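Local coordinates for fuculose-1-phosphate aldolase (Glaciozyma antarctica, PDB 4XXF), which belongs to the class II aldolase/adducin family of the AraD-like clan and holds a zinc ion on three histidines, at residues A[24-27]-A[28-32]; A[63-66]-A[67-70]; A[192-195]-A[196-200]; A[209-213]-A[214-218]. All blocks are in the same frame, centred on the assembly; numbering follows the deposited sequence.

Contact 1 of 4, residues A[24-27]-A[28-32]; sequences ERLV and AAIRI
L26 and I30, one helical turn apart, meet where CD1 of I30 comes to 4.0 Å from CG of L26, the two side chains crossing at a slant. In I30 the longer branch lies beside its own backbone N (chi1 -67°), which turns CG1 back along the helix, 3.2 Å from the carbonyl O of L26; CG2 is left for the other side, against F66. V27 and R31 form the next i/i+4 pair. Here the contact is looser between side chains, CG1 of V27 standing 4.3 Å from CG of R31, but CG of R31 rests 3.3 Å from the O of V27. These residues belong to helix 15-36, which packs on strand 45-49 of the central sheet through L26, A29 and I30 and against helix 234-256 through A28 and V27. Four successive i to i+4 backbone bonds hold the successive turns, from A28 N to E24 O through R31 N to V27 O, the last 2.8 Å long. The R31 chain bends at chi2 (-87°), and its guanidinium leaves the helix for the O of M69 and the carboxylate of E255. R25 reaches the other way, to D191, with F245 as its cation-pi partner.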
loop_
_atom_site.group_PDB
_atom_site.type_symbol
_atom_site.label_atom_id
_atom_site.label_comp_id
_atom_site.label_asym_id
_atom_site.label_seq_id
_atom_site.Cartn_x
_atom_site.Cartn_y
_atom_site.Cartn_z
ATOM N N GLU A 24 -18.046 20.092 -11.014
ATOM C CA GLU A 24 -17.631 19.644 -9.693
ATOM C C GLU A 24 -17.492 18.110 -9.663
ATOM O O GLU A 24 -16.570 17.569 -9.030
ATOM C CB GLU A 24 -18.617 20.120 -8.623
ATOM C CG GLU A 24 -18.202 19.663 -7.214
ATOM C CD GLU A 24 -19.266 19.883 -6.155
ATOM O OE1 GLU A 24 -20.312 20.497 -6.447
ATOM O OE2 GLU A 24 -19.059 19.419 -5.014
ATOM N N ARG A 25 -18.392 17.408 -10.347
ATOM C CA ARG A 25 -18.387 15.950 -10.329
ATOM C C ARG A 25 -17.146 15.429 -11.057
ATOM O O ARG A 25 -16.555 14.426 -10.635
ATOM C CB ARG A 25 -19.671 15.391 -10.961
ATOM C CG ARG A 25 -20.057 13.988 -10.511
ATOM C CD ARG A 25 -20.387 13.979 -9.028
ATOM N NE ARG A 25 -21.106 12.788 -8.589
ATOM C CZ ARG A 25 -21.413 12.558 -7.318
ATOM N NH1 ARG A 25 -21.073 13.448 -6.392
ATOM N NH2 ARG A 25 -22.055 11.455 -6.968
ATOM N N LEU A 26 -16.757 16.086 -12.148
ATOM C CA LEU A 26 -15.554 15.709 -12.885
ATOM C C LEU A 26 -14.318 15.919 -12.027
ATOM O O LEU A 26 -13.423 15.066 -12.002
ATOM C CB LEU A 26 -15.438 16.509 -14.190
ATOM C CG LEU A 26 -14.249 16.101 -15.059
ATOM C CD1 LEU A 26 -14.361 14.655 -15.484
ATOM C CD2 LEU A 26 -14.094 17.002 -16.251
ATOM N N VAL A 27 -14.260 17.036 -11.309
ATOM C CA VAL A 27 -13.157 17.274 -10.394
ATOM C C VAL A 27 -13.125 16.209 -9.289
ATOM O O VAL A 27 -12.054 15.673 -8.967
ATOM C CB VAL A 27 -13.244 18.687 -9.790
ATOM C CG1 VAL A 27 -12.224 18.844 -8.686
ATOM C CG2 VAL A 27 -13.011 19.726 -10.865
ATOM N N ALA A 28 -14.283 15.875 -8.726
ATOM C CA ALA A 28 -14.344 14.821 -7.715
ATOM C C ALA A 28 -13.813 13.510 -8.289
ATOM O O ALA A 28 -13.087 12.778 -7.621
ATOM C CB ALA A 28 -15.764 14.652 -7.204
ATOM N N ALA A 29 -14.165 13.210 -9.533
ATOM C CA ALA A 29 -13.704 11.981 -10.180
ATOM C C ALA A 29 -12.181 11.970 -10.335
ATOM O O ALA A 29 -11.517 10.966 -10.044
ATOM C CB ALA A 29 -14.374 11.804 -11.530
ATOM N N ILE A 30 -11.629 13.090 -10.777
ATOM C CA ILE A 30 -10.189 13.231 -10.932
ATOM C C ILE A 30 -9.498 13.083 -9.570
ATOM O O ILE A 30 -8.469 12.395 -9.440
ATOM C CB ILE A 30 -9.872 14.572 -11.578
ATOM C CG1 ILE A 30 -10.385 14.579 -13.026
ATOM C CG2 ILE A 30 -8.384 14.843 -11.512
ATOM C CD1 ILE A 30 -10.542 15.980 -13.636
ATOM N N ARG A 31 -10.083 13.690 -8.538
ATOM C CA ARG A 31 -9.557 13.551 -7.176
ATOM C C ARG A 31 -9.624 12.099 -6.673
ATOM O O ARG A 31 -8.719 11.635 -5.947
ATOM C CB ARG A 31 -10.306 14.481 -6.215
ATOM C CG ARG A 31 -9.947 15.956 -6.408
ATOM C CD ARG A 31 -8.708 16.335 -5.591
ATOM N NE ARG A 31 -8.441 17.768 -5.672
ATOM C CZ ARG A 31 -8.003 18.511 -4.667
ATOM N NH1 ARG A 31 -7.805 17.979 -3.472
ATOM N NH2 ARG A 31 -7.807 19.806 -4.847
ATOM N N ILE A 32 -10.673 11.370 -7.044
ATOM C CA ILE A 32 -10.758 9.954 -6.701
ATOM C C ILE A 32 -9.620 9.186 -7.369
ATOM O O ILE A 32 -8.967 8.346 -6.736
ATOM C CB ILE A 32 -12.127 9.342 -7.115
ATOM C CG1 ILE A 32 -13.233 9.818 -6.176
ATOM C CG2 ILE A 32 -12.051 7.810 -7.175
ATOM C CD1 ILE A 32 -14.633 9.689 -6.757
#

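Contact 2 of 4, residues A[63-66]-A[67-70]; sequences GLAF and RLMT
L64 and M69 meet across the turn: the methyl CE of M69 sits 3.8 Å from CD2 of L64, and the sulfur SD lies 3.9 Å from the same CD2. M69 folds back to get there, its chain bent at both chi2 and chi3 (64° and 45°), so that the thioether curls toward the leucine and CE also comes within 3.9 Å of the carbonyl O of A65. A second, looser apolar pair is separate from it, CB of A65 and CD1 of L68 at 4.2 Å. F66 turns its ring from the turn onto helix 15-36, against F33 and A34, while the end of R67 leads away to E255. Two i to i+3 backbone bonds close this short 3-10 turn between strands 56-59 and 75-78: L68 N to A65 O, 3.0 Å, and M69 N to F66 O, 3.2 Å. The side-chain contact is thus wholly apolar, and its polar cohesion comes from the backbone, while A65 N and G63 O bond across the interface to Q246 of the second subunit.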
loop_
_atom_site.group_PDB
_atom_site.type_symbol
_atom_site.label_atom_id
_atom_site.label_comp_id
_atom_site.label_asym_id
_atom_site.label_seq_id
_atom_site.Cartn_x
_atom_site.Cartn_y
_atom_site.Cartn_z
ATOM N N GLY A 63 -0.838 18.452 -17.442
ATOM C CA GLY A 63 0.269 18.639 -16.518
ATOM C C GLY A 63 -0.090 18.947 -15.073
ATOM O O GLY A 63 0.788 18.951 -14.216
ATOM N N LEU A 64 -1.354 19.244 -14.794
ATOM C CA LEU A 64 -1.759 19.519 -13.417
ATOM C C LEU A 64 -2.030 18.213 -12.660
ATOM O O LEU A 64 -2.762 17.342 -13.133
ATOM C CB LEU A 64 -3.004 20.410 -13.386
ATOM C CG LEU A 64 -3.522 20.766 -11.991
ATOM C CD1 LEU A 64 -2.504 21.554 -11.196
ATOM C CD2 LEU A 64 -4.798 21.555 -12.124
ATOM N N ALA A 65 -1.438 18.072 -11.480
ATOM C CA ALA A 65 -1.630 16.883 -10.667
ATOM C C ALA A 65 -3.106 16.644 -10.394
ATOM O O ALA A 65 -3.832 17.556 -9.976
ATOM C CB ALA A 65 -0.896 17.019 -9.355
ATOM N N PHE A 66 -3.552 15.403 -10.581
ATOM C CA PHE A 66 -4.936 15.049 -10.263
ATOM C C PHE A 66 -5.262 15.378 -8.797
ATOM O O PHE A 66 -6.377 15.814 -8.485
ATOM C CB PHE A 66 -5.203 13.566 -10.520
ATOM C CG PHE A 66 -5.339 13.182 -11.976
ATOM C CD1 PHE A 66 -4.964 14.031 -13.009
ATOM C CD2 PHE A 66 -5.856 11.938 -12.294
ATOM C CE1 PHE A 66 -5.104 13.631 -14.337
ATOM C CE2 PHE A 66 -5.999 11.530 -13.614
ATOM C CZ PHE A 66 -5.619 12.377 -14.638
ATOM N N ARG A 67 -4.291 15.173 -7.904
ATOM C CA ARG A 67 -4.441 15.422 -6.473
ATOM C C ARG A 67 -4.776 16.876 -6.148
ATOM O O ARG A 67 -5.321 17.157 -5.084
ATOM C CB ARG A 67 -3.137 14.995 -5.768
ATOM C CG ARG A 67 -2.997 15.383 -4.296
ATOM C CD ARG A 67 -4.059 14.695 -3.446
ATOM N NE ARG A 67 -3.903 14.978 -2.022
ATOM C CZ ARG A 67 -4.330 16.088 -1.432
ATOM N NH1 ARG A 67 -4.917 17.042 -2.136
ATOM N NH2 ARG A 67 -4.160 16.246 -0.124
ATOM N N LEU A 68 -4.444 17.794 -7.052
ATOM C CA LEU A 68 -4.661 19.218 -6.819
ATOM C C LEU A 68 -5.756 19.811 -7.701
ATOM O O LEU A 68 -5.950 21.025 -7.697
ATOM C CB LEU A 68 -3.357 19.990 -7.042
ATOM C CG LEU A 68 -2.185 19.469 -6.202
ATOM C CD1 LEU A 68 -0.889 20.166 -6.611
ATOM C CD2 LEU A 68 -2.427 19.646 -4.696
ATOM N N MET A 69 -6.486 18.970 -8.436
ATOM C CA MET A 69 -7.511 19.454 -9.362
ATOM C C MET A 69 -8.572 20.266 -8.632
ATOM O O MET A 69 -9.030 19.871 -7.564
ATOM C CB MET A 69 -8.166 18.271 -10.076
ATOM C CG MET A 69 -8.976 18.642 -11.323
ATOM S SD MET A 69 -7.949 19.360 -12.647
ATOM C CE MET A 69 -6.524 18.261 -12.665
ATOM N N THR A 70 -8.956 21.405 -9.208
ATOM C CA THR A 70 -10.081 22.193 -8.699
ATOM C C THR A 70 -10.992 22.553 -9.858
ATOM O O THR A 70 -10.594 22.467 -11.020
ATOM C CB THR A 70 -9.651 23.500 -7.986
ATOM O OG1 THR A 70 -9.186 24.445 -8.955
ATOM C CG2 THR A 70 -8.558 23.237 -6.953
#

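Contact 3 of 4, residues A[192-195]-A[196-200]; sequences SAVA and WFIML
Apolar contact is made by V194 and I198, whose CG1 and CD1, respectively, approach to 3.7 Å. CG1 of I198 lies beside its backbone N (chi1 -70°), which lays the branch back over the preceding turn, 3.4 Å from the O of V194. M199 does likewise on the next pair, its CG 3.2 Å from the O of A195. The indole of W196 makes a contact of another kind: the carbonyl O of S192 stands over one face, 3.0 Å above the plane and offset toward the rim on the pyrrole side. That same O accepts the backbone N-H of W196 at 2.9 Å, hence it serves the amide and borders the ring at once. Helix 190-213, to which all this belongs, packs on the central sheet, with A193, V194 and F197 against strand 114-118 and F197 and W196 against strand 182-187. Among the backbone bonds, I198 N to V194 O is the straightest, 176° at the hydrogen; those of W196, F197 and M199 follow the same i to i+4 pattern. Polar side-chain ends look elsewhere: E234 takes both S192 OG and W196 NE1, one on each carboxylate oxygen, and K174 makes a cation-pi contact with the indole.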
loop_
_atom_site.group_PDB
_atom_site.type_symbol
_atom_site.label_atom_id
_atom_site.label_comp_id
_atom_site.label_asym_id
_atom_site.label_seq_id
_atom_site.Cartn_x
_atom_site.Cartn_y
_atom_site.Cartn_z
ATOM N N SER A 192 -20.859 6.571 -13.463
ATOM C CA SER A 192 -20.753 5.198 -13.930
ATOM C C SER A 192 -19.406 4.948 -14.606
ATOM O O SER A 192 -18.819 3.894 -14.401
ATOM C CB SER A 192 -21.912 4.829 -14.863
ATOM O OG SER A 192 -21.880 5.559 -16.077
ATOM N N ALA A 193 -18.895 5.899 -15.383
ATOM C CA ALA A 193 -17.571 5.723 -15.983
ATOM C C ALA A 193 -16.502 5.488 -14.911
ATOM O O ALA A 193 -15.604 4.659 -15.085
ATOM C CB ALA A 193 -17.204 6.925 -16.830
ATOM N N VAL A 194 -16.608 6.213 -13.803
ATOM C CA VAL A 194 -15.690 6.067 -12.685
ATOM C C VAL A 194 -15.842 4.701 -12.017
ATOM O O VAL A 194 -14.835 4.042 -11.741
ATOM C CB VAL A 194 -15.902 7.197 -11.668
ATOM C CG1 VAL A 194 -15.171 6.914 -10.362
ATOM C CG2 VAL A 194 -15.401 8.512 -12.235
ATOM N N ALA A 195 -17.082 4.260 -11.781
ATOM C CA ALA A 195 -17.296 2.933 -11.211
ATOM C C ALA A 195 -16.656 1.872 -12.079
ATOM O O ALA A 195 -15.968 0.981 -11.577
ATOM C CB ALA A 195 -18.786 2.624 -11.040
ATOM N N TRP A 196 -16.863 1.957 -13.389
ATOM C CA TRP A 196 -16.301 0.931 -14.260
ATOM C C TRP A 196 -14.771 0.941 -14.223
ATOM O O TRP A 196 -14.151 -0.123 -14.254
ATOM C CB TRP A 196 -16.796 1.080 -15.699
ATOM C CG TRP A 196 -18.288 1.160 -15.867
ATOM C CD1 TRP A 196 -18.945 1.953 -16.773
ATOM C CD2 TRP A 196 -19.310 0.419 -15.168
ATOM N NE1 TRP A 196 -20.301 1.763 -16.668
ATOM C CE2 TRP A 196 -20.551 0.839 -15.684
ATOM C CE3 TRP A 196 -19.299 -0.546 -14.149
ATOM C CZ2 TRP A 196 -21.763 0.310 -15.246
ATOM C CZ3 TRP A 196 -20.508 -1.063 -13.707
ATOM C CH2 TRP A 196 -21.724 -0.625 -14.248
ATOM N N PHE A 197 -14.158 2.117 -14.127
ATOM C CA PHE A 197 -12.701 2.171 -14.056
ATOM C C PHE A 197 -12.197 1.557 -12.749
ATOM O O PHE A 197 -11.268 0.747 -12.757
ATOM C CB PHE A 197 -12.181 3.608 -14.207
ATOM C CG PHE A 197 -10.731 3.665 -14.584
ATOM C CD1 PHE A 197 -9.744 3.477 -13.625
ATOM C CD2 PHE A 197 -10.345 3.867 -15.894
ATOM C CE1 PHE A 197 -8.402 3.486 -13.971
ATOM C CE2 PHE A 197 -9.002 3.903 -16.230
ATOM C CZ PHE A 197 -8.035 3.706 -15.269
ATOM N N ILE A 198 -12.794 1.941 -11.623
ATOM C CA ILE A 198 -12.411 1.383 -10.326
ATOM C C ILE A 198 -12.555 -0.139 -10.330
ATOM O O ILE A 198 -11.670 -0.872 -9.858
ATOM C CB ILE A 198 -13.265 1.986 -9.188
ATOM C CG1 ILE A 198 -12.889 3.452 -8.968
ATOM C CG2 ILE A 198 -13.074 1.217 -7.891
ATOM C CD1 ILE A 198 -13.924 4.220 -8.128
ATOM N N MET A 199 -13.678 -0.625 -10.851
ATOM C CA MET A 199 -13.933 -2.059 -10.844
ATOM C C MET A 199 -13.012 -2.804 -11.792
ATOM O O MET A 199 -12.599 -3.929 -11.496
ATOM C CB MET A 199 -15.401 -2.343 -11.171
ATOM C CG MET A 199 -16.341 -1.808 -10.089
ATOM S SD MET A 199 -18.082 -2.107 -10.465
ATOM C CE MET A 199 -18.217 -3.854 -10.079
ATOM N N LEU A 200 -12.691 -2.203 -12.933
ATOM C CA LEU A 200 -11.828 -2.876 -13.906
ATOM C C LEU A 200 -10.386 -2.915 -13.408
ATOM O O LEU A 200 -9.727 -3.948 -13.521
ATOM C CB LEU A 200 -11.913 -2.190 -15.276
ATOM C CG LEU A 200 -11.179 -2.859 -16.439
ATOM C CD1 LEU A 200 -11.636 -4.298 -16.606
ATOM C CD2 LEU A 200 -11.445 -2.065 -17.694
#

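Contact 4 of 4, residues A[209-213]-A[214-218]; sequences LADAA and GQTIP
T216 folds back on the end of the helix, its methyl CG2 3.6 Å from CB of A210 and 3.7 Å from OD1 of D211. The hydroxyl takes the place between backbone N and carbonyl carbon (chi1 56°), which leaves CG2 beside the backbone N and facing the helix. The polar ends, OD1 of D211 and OG1 of T216, are 4.0 Å apart and not bonded directly; water joins them. Water 1 donates to OD1 of D211 and lies 2.7 Å from OG1 of T216. Water 2 does more. It donates to OD1 of D211 and to the O of G214, and accepts the backbone N-H of T216 at 2.9 Å, fastening three points of the turn. OD1 therefore receives two waters, while OD2 of the same carboxylate is taken by Q207, a turn earlier in the helix; together these partners fix the rotation of the group. G214 carries the largest share of the contact through its backbone alone. Its N-H bonds to the O of A210 at 2.9 Å, the hydrogen angle a modest 141°. It is the first residue to leave helical angles, with a positive phi near 178°; a CB here would clash with the carbonyl O of A213, so a residue without a side chain fits. Around the turn, A210 and T216 pack on S128 of the third subunit, and D211 touches A213 of the second. The arrangement is a glycine-ended helix C-terminus, at the interface with the third subunit, from which an extended segment leads on to helix 221-231.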
loop_
_atom_site.group_PDB
_atom_site.type_symbol
_atom_site.label_atom_id
_atom_site.label_comp_id
_atom_site.label_asym_id
_atom_site.label_seq_id
_atom_site.Cartn_x
_atom_site.Cartn_y
_atom_site.Cartn_z
ATOM N N LEU A 209 -2.926 -11.299 -9.380
ATOM C CA LEU A 209 -2.690 -12.051 -8.134
ATOM C C LEU A 209 -2.987 -13.537 -8.301
ATOM O O LEU A 209 -2.184 -14.400 -7.957
ATOM C CB LEU A 209 -3.558 -11.506 -7.002
ATOM C CG LEU A 209 -3.115 -10.185 -6.370
ATOM C CD1 LEU A 209 -4.269 -9.549 -5.606
ATOM C CD2 LEU A 209 -1.922 -10.420 -5.439
ATOM N N ALA A 210 -4.162 -13.836 -8.838
ATOM C CA ALA A 210 -4.619 -15.210 -8.937
ATOM C C ALA A 210 -3.830 -15.994 -9.985
ATOM O O ALA A 210 -3.449 -17.143 -9.742
ATOM C CB ALA A 210 -6.119 -15.245 -9.246
ATOM N N ASP A 211 -3.575 -15.388 -11.142
ATOM C CA ASP A 211 -2.869 -16.098 -12.204
ATOM C C ASP A 211 -1.434 -16.402 -11.794
ATOM O O ASP A 211 -0.879 -17.425 -12.200
ATOM C CB ASP A 211 -2.881 -15.300 -13.512
ATOM C CG ASP A 211 -4.206 -15.389 -14.269
ATOM O OD1 ASP A 211 -5.187 -15.988 -13.776
ATOM O OD2 ASP A 211 -4.269 -14.826 -15.384
ATOM N N ALA A 212 -0.822 -15.526 -10.997
ATOM C CA ALA A 212 0.532 -15.812 -10.518
ATOM C C ALA A 212 0.532 -16.990 -9.551
ATOM O O ALA A 212 1.501 -17.732 -9.483
ATOM C CB ALA A 212 1.143 -14.590 -9.848
ATOM N N ALA A 213 -0.555 -17.146 -8.797
ATOM C CA ALA A 213 -0.625 -18.151 -7.736
ATOM C C ALA A 213 -1.114 -19.519 -8.193
ATOM O O ALA A 213 -0.763 -20.537 -7.586
ATOM C CB ALA A 213 -1.515 -17.638 -6.609
ATOM N N GLY A 214 -1.935 -19.573 -9.235
ATOM C CA GLY A 214 -2.522 -20.842 -9.620
ATOM C C GLY A 214 -3.460 -20.713 -10.794
ATOM O O GLY A 214 -3.393 -19.760 -11.571
ATOM N N GLN A 215 -4.364 -21.678 -10.907
ATOM C CA GLN A 215 -5.312 -21.731 -12.009
ATOM C C GLN A 215 -6.699 -21.271 -11.572
ATOM O O GLN A 215 -7.324 -21.901 -10.717
ATOM C CB GLN A 215 -5.381 -23.157 -12.567
ATOM C CG GLN A 215 -6.404 -23.336 -13.676
ATOM C CD GLN A 215 -6.112 -22.458 -14.876
ATOM O OE1 GLN A 215 -5.053 -22.568 -15.494
ATOM N NE2 GLN A 215 -7.044 -21.568 -15.201
ATOM N N THR A 216 -7.186 -20.179 -12.146
ATOM C CA THR A 216 -8.524 -19.720 -11.809
ATOM C C THR A 216 -9.612 -20.625 -12.383
ATOM O O THR A 216 -9.408 -21.346 -13.361
ATOM C CB THR A 216 -8.778 -18.284 -12.299
ATOM O OG1 THR A 216 -8.548 -18.214 -13.709
ATOM C CG2 THR A 216 -7.865 -17.297 -11.590
ATOM N N ILE A 217 -10.775 -20.562 -11.747
ATOM C CA ILE A 217 -11.972 -21.229 -12.228
ATOM C C ILE A 217 -12.942 -20.155 -12.697
ATOM O O ILE A 217 -13.368 -19.320 -11.898
ATOM C CB ILE A 217 -12.621 -22.086 -11.124
ATOM C CG1 ILE A 217 -11.605 -23.094 -10.570
ATOM C CG2 ILE A 217 -13.861 -22.788 -11.657
ATOM C CD1 ILE A 217 -12.123 -23.936 -9.427
ATOM N N PRO A 218 -13.280 -20.150 -13.994
ATOM C CA PRO A 218 -14.226 -19.140 -14.478
ATOM C C PRO A 218 -15.613 -19.353 -13.880
ATOM O O PRO A 218 -16.001 -20.489 -13.630
ATOM C CB PRO A 218 -14.236 -19.361 -15.996
ATOM C CG PRO A 218 -13.802 -20.783 -16.173
ATOM C CD PRO A 218 -12.815 -21.043 -15.068
HETATM O O HOH W 1 -7.734 -15.865 -14.707
HETATM O O HOH W 2 -5.163 -18.793 -13.747
#

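All four contacts are local, and they follow one another along the chain without nesting or crossing. Contact 1 spans about two and a half turns in the middle of helix 15-36; contact 2 closes the 3-10 turn between strands 56-59 and 75-78. These two touch, tying the loop to the helix. Contact 3 lies within helix 190-213 and meets contact 1 through A29 and V194, so the two helices lean together beside the central sheet. Contact 4 ends that same helix, its centre about 23 Å from that of contact 3. Contacts 2 and 4 both reach the second subunit, contacts 3 and 4 the third.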